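Possible substrate binding protein of ABC transporter system (Rhodopseudomonas palustris, PDB 3N0X) probably binds a branched-chain amino acid or a related ligand in the periplasm and delivers it to an ABC importer. Local coordinates at residues I76-S82 with I99-A105; S83-L87 with A105-I110. All blocks are in the same frame, centred on the assembly; numbering follows the deposited sequence.

Interaction 1 of 2, residues I76-S82 with I99-A105; sequences IAIGTSS and ILIVEPA
Strands 76-79 and 100-102 run parallel and extended, axes 4.6 Å apart at closest and inclined by 22°, A77, I78 and G79 pairing with L100, I101 and V102. I76 (chi1 t) brings CD1 to 3.7 Å from I99 CG2 and 3.8 Å from I101 CD1. A77 N donates to I99 O (3.1 Å) and A77 O accepts I101 N (2.8 Å); on the face toward helix 58-70, A77 CB lies 3.9 Å from L100 CD1 (t,p), itself 3.7 Å from G79 N. I78, on the other face with I101, sets CG2 3.8 Å from E103 CB. G79, almost fully extended (179/172), donates N to I101 O (3.0 Å) and accepts E103 N on O (3.0 Å). Cis peptides precede T80, just after G79, and P104, two residues past V102; T80 O takes a weak bond from A105 N (3.4 Å). S82 N-caps helix 83-96, the crossover of this beta-alpha-beta unit. Backbone bonds thus fix the register whatever the side chains; aliphatic groups fill both buried faces.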
ATOM      1  N   ILE A  76       3.906   2.122 -22.026  1.00 18.51           N
ATOM      2  CA  ILE A  76       3.427   1.543 -20.786  1.00 17.12           C
ATOM      3  C   ILE A  76       2.999   2.714 -19.914  1.00 16.17           C
ATOM      4  O   ILE A  76       3.454   3.844 -20.109  1.00 16.77           O
ATOM      5  CB  ILE A  76       4.548   0.675 -20.135  1.00 17.28           C
ATOM      6  CG1 ILE A  76       4.003  -0.150 -18.962  1.00 17.81           C
ATOM      7  CG2 ILE A  76       5.740   1.520 -19.737  1.00 18.62           C
ATOM      8  CD1 ILE A  76       4.861  -1.385 -18.637  1.00 21.20           C
ATOM      9  N   ALA A  77       2.043   2.469 -19.023  1.00 15.66           N
ATOM     10  CA  ALA A  77       1.584   3.510 -18.117  1.00 14.95           C
ATOM     11  C   ALA A  77       1.619   3.012 -16.694  1.00 14.45           C
ATOM     12  O   ALA A  77       1.549   1.803 -16.433  1.00 14.58           O
ATOM     13  CB  ALA A  77       0.142   3.941 -18.477  1.00 15.76           C
ATOM     14  N   ILE A  78       1.735   3.978 -15.786  1.00 13.44           N
ATOM     15  CA  ILE A  78       1.672   3.766 -14.338  1.00 13.35           C
ATOM     16  C   ILE A  78       0.625   4.701 -13.799  1.00 13.27           C
ATOM     17  O   ILE A  78       0.610   5.861 -14.176  1.00 14.92           O
ATOM     18  CB  ILE A  78       3.039   4.119 -13.677  1.00 13.99           C
ATOM     19  CG1 ILE A  78       4.180   3.276 -14.258  1.00 14.36           C
ATOM     20  CG2 ILE A  78       2.981   3.966 -12.138  1.00 12.94           C
ATOM     21  CD1 ILE A  78       5.606   3.846 -13.936  1.00 14.36           C
ATOM     22  N   GLY A  79      -0.298   4.210 -12.963  1.00 13.45           N
ATOM     23  CA  GLY A  79      -1.294   5.082 -12.350  1.00 14.84           C
ATOM     24  C   GLY A  79      -2.236   4.302 -11.460  1.00 14.58           C
ATOM     25  O   GLY A  79      -2.155   3.056 -11.409  1.00 14.82           O
ATOM     26  N   THR A  80      -3.098   4.954 -10.693  1.00 13.92           N
ATOM     27  CA  THR A  80      -3.147   6.390 -10.455  1.00 13.59           C
ATOM     28  C   THR A  80      -3.427   6.551  -8.964  1.00 14.66           C
ATOM     29  O   THR A  80      -3.461   5.546  -8.220  1.00 14.29           O
ATOM     30  CB  THR A  80      -4.216   7.098 -11.346  1.00 15.30           C
ATOM     31  OG1 THR A  80      -4.183   8.510 -11.092  1.00 15.32           O
ATOM     32  CG2 THR A  80      -5.590   6.562 -11.116  1.00 16.54           C
ATOM     33  N   SER A  81      -3.571   7.792  -8.496  1.00 14.38           N
ATOM     34  CA  SER A  81      -3.594   8.035  -7.062  1.00 15.21           C
ATOM     35  C   SER A  81      -4.868   7.517  -6.406  1.00 14.99           C
ATOM     36  O   SER A  81      -4.854   6.999  -5.294  1.00 16.94           O
ATOM     37  CB  SER A  81      -3.418   9.519  -6.758  1.00 16.13           C
ATOM     38  OG  SER A  81      -2.417  10.109  -7.580  1.00 15.77           O
ATOM     39  N   SER A  82      -5.987   7.697  -7.093  1.00 13.87           N
ATOM     40  CA  SER A  82      -7.319   7.309  -6.601  1.00 16.21           C
ATOM     41  C   SER A  82      -7.715   5.931  -7.092  1.00 15.96           C
ATOM     42  O   SER A  82      -7.619   5.688  -8.290  1.00 16.52           O
ATOM     43  CB  SER A  82      -8.355   8.327  -7.108  1.00 18.60           C
ATOM     44  OG  SER A  82      -9.667   7.809  -7.083  1.00 22.75           O
ATOM     45  N   ILE A  99      -0.034  -2.142 -21.303  1.00 16.53           N
ATOM     46  CA  ILE A  99       0.012  -2.425 -19.883  1.00 14.94           C
ATOM     47  C   ILE A  99      -0.231  -1.165 -19.053  1.00 14.58           C
ATOM     48  O   ILE A  99       0.255  -0.077 -19.381  1.00 15.31           O
ATOM     49  CB  ILE A  99       1.354  -3.080 -19.526  1.00 15.71           C
ATOM     50  CG1 ILE A  99       1.370  -4.527 -20.081  1.00 18.86           C
ATOM     51  CG2 ILE A  99       1.583  -3.074 -18.002  1.00 16.58           C
ATOM     52  CD1 ILE A  99       2.750  -5.079 -20.136  1.00 21.59           C
ATOM     53  N   LEU A 100      -0.941  -1.349 -17.950  1.00 13.37           N
ATOM     54  CA  LEU A 100      -1.061  -0.360 -16.890  1.00 12.38           C
ATOM     55  C   LEU A 100      -0.515  -1.004 -15.615  1.00 12.47           C
ATOM     56  O   LEU A 100      -1.010  -2.048 -15.184  1.00 14.16           O
ATOM     57  CB  LEU A 100      -2.508   0.038 -16.700  1.00 15.10           C
ATOM     58  CG  LEU A 100      -2.777   0.995 -15.522  1.00 15.14           C
ATOM     59  CD1 LEU A 100      -2.085   2.350 -15.668  1.00 15.52           C
ATOM     60  CD2 LEU A 100      -4.272   1.186 -15.331  1.00 16.70           C
ATOM     61  N   ILE A 101       0.505  -0.382 -15.033  1.00 13.05           N
ATOM     62  CA  ILE A 101       1.052  -0.797 -13.740  1.00 13.33           C
ATOM     63  C   ILE A 101       0.366   0.084 -12.713  1.00 12.46           C
ATOM     64  O   ILE A 101       0.498   1.317 -12.715  1.00 15.68           O
ATOM     65  CB  ILE A 101       2.587  -0.618 -13.640  1.00 12.42           C
ATOM     66  CG1 ILE A 101       3.303  -1.591 -14.613  1.00 14.11           C
ATOM     67  CG2 ILE A 101       3.026  -0.844 -12.186  1.00 16.05           C
ATOM     68  CD1 ILE A 101       4.794  -1.263 -14.794  1.00 18.43           C
ATOM     69  N   VAL A 102      -0.414  -0.539 -11.851  1.00 12.53           N
ATOM     70  CA  VAL A 102      -1.215   0.203 -10.890  1.00 12.70           C
ATOM     71  C   VAL A 102      -0.360   0.553  -9.678  1.00 12.18           C
ATOM     72  O   VAL A 102       0.227  -0.326  -9.028  1.00 12.87           O
ATOM     73  CB  VAL A 102      -2.501  -0.543 -10.503  1.00 13.70           C
ATOM     74  CG1 VAL A 102      -3.269   0.263  -9.387  1.00 13.27           C
ATOM     75  CG2 VAL A 102      -3.368  -0.756 -11.784  1.00 14.72           C
ATOM     76  N   GLU A 103      -0.332   1.858  -9.400  1.00 13.10           N
ATOM     77  CA  GLU A 103       0.498   2.440  -8.347  1.00 11.59           C
ATOM     78  C   GLU A 103       0.045   3.871  -8.171  1.00 12.97           C
ATOM     79  O   GLU A 103       0.117   4.639  -9.126  1.00 13.65           O
ATOM     80  CB  GLU A 103       1.981   2.438  -8.803  1.00 14.09           C
ATOM     81  CG  GLU A 103       2.915   3.131  -7.840  1.00 15.36           C
ATOM     82  CD  GLU A 103       2.983   2.471  -6.486  1.00 15.38           C
ATOM     83  OE1 GLU A 103       3.246   1.229  -6.404  1.00 16.18           O
ATOM     84  OE2 GLU A 103       2.845   3.242  -5.494  1.00 15.91           O
ATOM     85  N   PRO A 104      -0.355   4.263  -6.954  1.00 12.89           N
ATOM     86  CA  PRO A 104      -0.442   3.530  -5.679  1.00 13.09           C
ATOM     87  C   PRO A 104      -1.749   2.837  -5.336  1.00 13.93           C
ATOM     88  O   PRO A 104      -1.795   2.175  -4.306  1.00 14.93           O
ATOM     89  CB  PRO A 104      -0.237   4.635  -4.641  1.00 13.36           C
ATOM     90  CG  PRO A 104      -0.863   5.819  -5.281  1.00 14.30           C
ATOM     91  CD  PRO A 104      -0.504   5.713  -6.767  1.00 13.19           C
ATOM     92  N   ALA A 105      -2.766   2.977  -6.179  1.00 14.76           N
ATOM     93  CA  ALA A 105      -4.146   2.544  -5.824  1.00 13.49           C
ATOM     94  C   ALA A 105      -4.193   1.146  -5.222  1.00 12.73           C
ATOM     95  O   ALA A 105      -3.722   0.185  -5.850  1.00 14.29           O
ATOM     96  CB  ALA A 105      -5.062   2.636  -7.013  1.00 13.65           C
TER

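Interaction 2 of 2, residues S83-L87 with A105-I110; sequences SAAAL and AVADQI
At the apolar centre, A86 in the first turn of helix 83-96 points its CB toward the loop after strand 100-102, 3.7 Å from A105 CB and 3.9 Å from I110 CD1. I110 (chi1 m, chi2 t) sets its CG1 3.6 Å from L87 CD2. L87, also m,t, reaches over the loop: its CD2 stands 4.1 Å from Q109 CB and its CD1 4.2 Å from A107 CB. The helix is regular, L87 N bonding to S83 O at 2.9 Å, whereas A105-A107 are loop, leading into a 3-10 segment that starts at D108, with I110 N bonded to A107 O at 3.2 Å. The CA atoms of S83 and A105 are 4.7 Å apart, those of L87 and I110 6.2 Å. At the polar edge, S83 (chi1 m) accepts a hydrogen bond on OG from A107 N at 3.2 Å, tying the helix's first residue to the loop backbone. The start of the crossover helix thus packs on the loop leaving the second strand of its own beta-alpha-beta unit, as in the Rossmann-like lobes of periplasmic binding proteins. I110 packs on strand 119-121, whose R121 NH1 hydrogen-bonds to the carbonyl oxygens of A105 and A107, and V106 and D108 touch helix 126-137.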
ATOM      1  N   SER A  83      -8.131   5.039  -6.187  1.00 15.77           N
ATOM      2  CA  SER A  83      -8.634   3.723  -6.604  1.00 16.41           C
ATOM      3  C   SER A  83      -9.825   3.795  -7.538  1.00 16.16           C
ATOM      4  O   SER A  83      -9.926   2.984  -8.478  1.00 16.29           O
ATOM      5  CB  SER A  83      -9.031   2.850  -5.428  1.00 17.48           C
ATOM      6  OG  SER A  83      -7.897   2.408  -4.721  1.00 17.26           O
ATOM      7  N   ALA A  84     -10.761   4.719  -7.295  1.00 15.99           N
ATOM      8  CA  ALA A  84     -11.888   4.855  -8.202  1.00 16.53           C
ATOM      9  C   ALA A  84     -11.456   5.240  -9.617  1.00 15.82           C
ATOM     10  O   ALA A  84     -11.969   4.679 -10.592  1.00 18.00           O
ATOM     11  CB  ALA A  84     -12.936   5.868  -7.625  1.00 17.11           C
ATOM     12  N   ALA A  85     -10.478   6.133  -9.734  1.00 15.67           N
ATOM     13  CA  ALA A  85      -9.939   6.478 -11.041  1.00 16.81           C
ATOM     14  C   ALA A  85      -9.206   5.265 -11.671  1.00 15.89           C
ATOM     15  O   ALA A  85      -9.349   5.002 -12.851  1.00 17.49           O
ATOM     16  CB  ALA A  85      -8.974   7.714 -10.949  1.00 18.16           C
ATOM     17  N   ALA A  86      -8.412   4.552 -10.888  1.00 15.69           N
ATOM     18  CA  ALA A  86      -7.683   3.396 -11.404  1.00 16.27           C
ATOM     19  C   ALA A  86      -8.639   2.316 -11.912  1.00 16.19           C
ATOM     20  O   ALA A  86      -8.407   1.735 -12.984  1.00 16.16           O
ATOM     21  CB  ALA A  86      -6.731   2.847 -10.336  1.00 15.21           C
ATOM     22  N   LEU A  87      -9.712   2.057 -11.170  1.00 16.92           N
ATOM     23  CA  LEU A  87     -10.697   1.046 -11.596  1.00 18.04           C
ATOM     24  C   LEU A  87     -11.347   1.444 -12.934  1.00 18.38           C
ATOM     25  O   LEU A  87     -11.518   0.599 -13.836  1.00 17.79           O
ATOM     26  CB  LEU A  87     -11.753   0.861 -10.509  1.00 17.17           C
ATOM     27  CG  LEU A  87     -11.338  -0.004  -9.348  1.00 16.33           C
ATOM     28  CD1 LEU A  87     -12.140   0.365  -8.047  1.00 20.87           C
ATOM     29  CD2 LEU A  87     -11.436  -1.532  -9.764  1.00 15.74           C
ATOM     30  N   ALA A 105      -2.766   2.977  -6.179  1.00 14.76           N
ATOM     31  CA  ALA A 105      -4.146   2.544  -5.824  1.00 13.49           C
ATOM     32  C   ALA A 105      -4.193   1.146  -5.222  1.00 12.73           C
ATOM     33  O   ALA A 105      -3.722   0.185  -5.850  1.00 14.29           O
ATOM     34  CB  ALA A 105      -5.062   2.636  -7.013  1.00 13.65           C
ATOM     35  N   VAL A 106      -4.854   1.026  -4.071  1.00 13.94           N
ATOM     36  CA  VAL A 106      -4.873  -0.196  -3.265  1.00 14.39           C
ATOM     37  C   VAL A 106      -6.101  -1.106  -3.451  1.00 13.08           C
ATOM     38  O   VAL A 106      -6.096  -2.218  -2.967  1.00 14.49           O
ATOM     39  CB  VAL A 106      -4.800   0.135  -1.733  1.00 14.79           C
ATOM     40  CG1 VAL A 106      -3.549   0.940  -1.412  1.00 14.89           C
ATOM     41  CG2 VAL A 106      -6.080   0.877  -1.264  1.00 17.50           C
ATOM     42  N   ALA A 107      -7.152  -0.656  -4.123  1.00 14.28           N
ATOM     43  CA  ALA A 107      -8.418  -1.397  -4.117  1.00 13.56           C
ATOM     44  C   ALA A 107      -8.242  -2.840  -4.544  1.00 14.95           C
ATOM     45  O   ALA A 107      -7.650  -3.119  -5.587  1.00 13.85           O
ATOM     46  CB  ALA A 107      -9.447  -0.716  -4.999  1.00 14.94           C
ATOM     47  N   ASP A 108      -8.757  -3.766  -3.738  1.00 14.21           N
ATOM     48  CA  ASP A 108      -8.586  -5.190  -4.035  1.00 14.95           C
ATOM     49  C   ASP A 108      -9.130  -5.589  -5.390  1.00 14.98           C
ATOM     50  O   ASP A 108      -8.562  -6.448  -6.074  1.00 16.56           O
ATOM     51  CB  ASP A 108      -9.286  -6.066  -2.965  1.00 16.60           C
ATOM     52  CG  ASP A 108      -8.459  -6.221  -1.668  1.00 23.55           C
ATOM     53  OD1 ASP A 108      -7.235  -5.940  -1.658  1.00 20.43           O
ATOM     54  OD2 ASP A 108      -9.049  -6.664  -0.623  1.00 24.09           O
ATOM     55  N   GLN A 109     -10.238  -4.966  -5.784  1.00 15.36           N
ATOM     56  CA  GLN A 109     -10.928  -5.356  -7.028  1.00 15.94           C
ATOM     57  C   GLN A 109     -10.053  -5.187  -8.283  1.00 14.19           C
ATOM     58  O   GLN A 109     -10.319  -5.848  -9.299  1.00 15.74           O
ATOM     59  CB  GLN A 109     -12.257  -4.572  -7.177  1.00 19.01           C
ATOM     60  CG  GLN A 109     -13.283  -4.811  -6.037  1.00 27.37           C
ATOM     61  CD  GLN A 109     -12.920  -4.132  -4.647  1.00 36.57           C
ATOM     62  OE1 GLN A 109     -12.070  -3.205  -4.553  1.00 23.89           O
ATOM     63  NE2 GLN A 109     -13.572  -4.623  -3.562  1.00 35.94           N
ATOM     64  N   ILE A 110      -9.028  -4.334  -8.213  1.00 15.56           N
ATOM     65  CA  ILE A 110      -8.146  -4.081  -9.333  1.00 14.91           C
ATOM     66  C   ILE A 110      -7.430  -5.346  -9.775  1.00 14.94           C
ATOM     67  O   ILE A 110      -7.200  -5.521 -10.972  1.00 16.73           O
ATOM     68  CB  ILE A 110      -7.179  -2.939  -9.004  1.00 12.86           C
ATOM     69  CG1 ILE A 110      -7.982  -1.641  -8.897  1.00 14.78           C
ATOM     70  CG2 ILE A 110      -6.007  -2.844 -10.022  1.00 15.68           C
ATOM     71  CD1 ILE A 110      -7.185  -0.423  -8.335  1.00 15.62           C
TER

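Overall arrangement
Both contacts are built around the beta-alpha-beta unit 76-102 and share A105, their centres 9 Å apart. Interaction 1 pairs the strands; interaction 2 joins the helix between them to the loop after the second. The chain alternates between them, and they pack directly on each other: T80 CG2 lies 3.5 Å from A86 N and 3.6 Å from A85 CB, while V102 CG2 meets I110 CG2 at 3.8 Å. The side chains of P104 and of V106 each lie about 5 Å from a bound glycerol, probably from the crystallisation liquor. These loops follow the C-terminal ends of parallel strands, which in such periplasmic binding proteins face the ligand cleft between the lobes; whether they touch the natural ligand is not established.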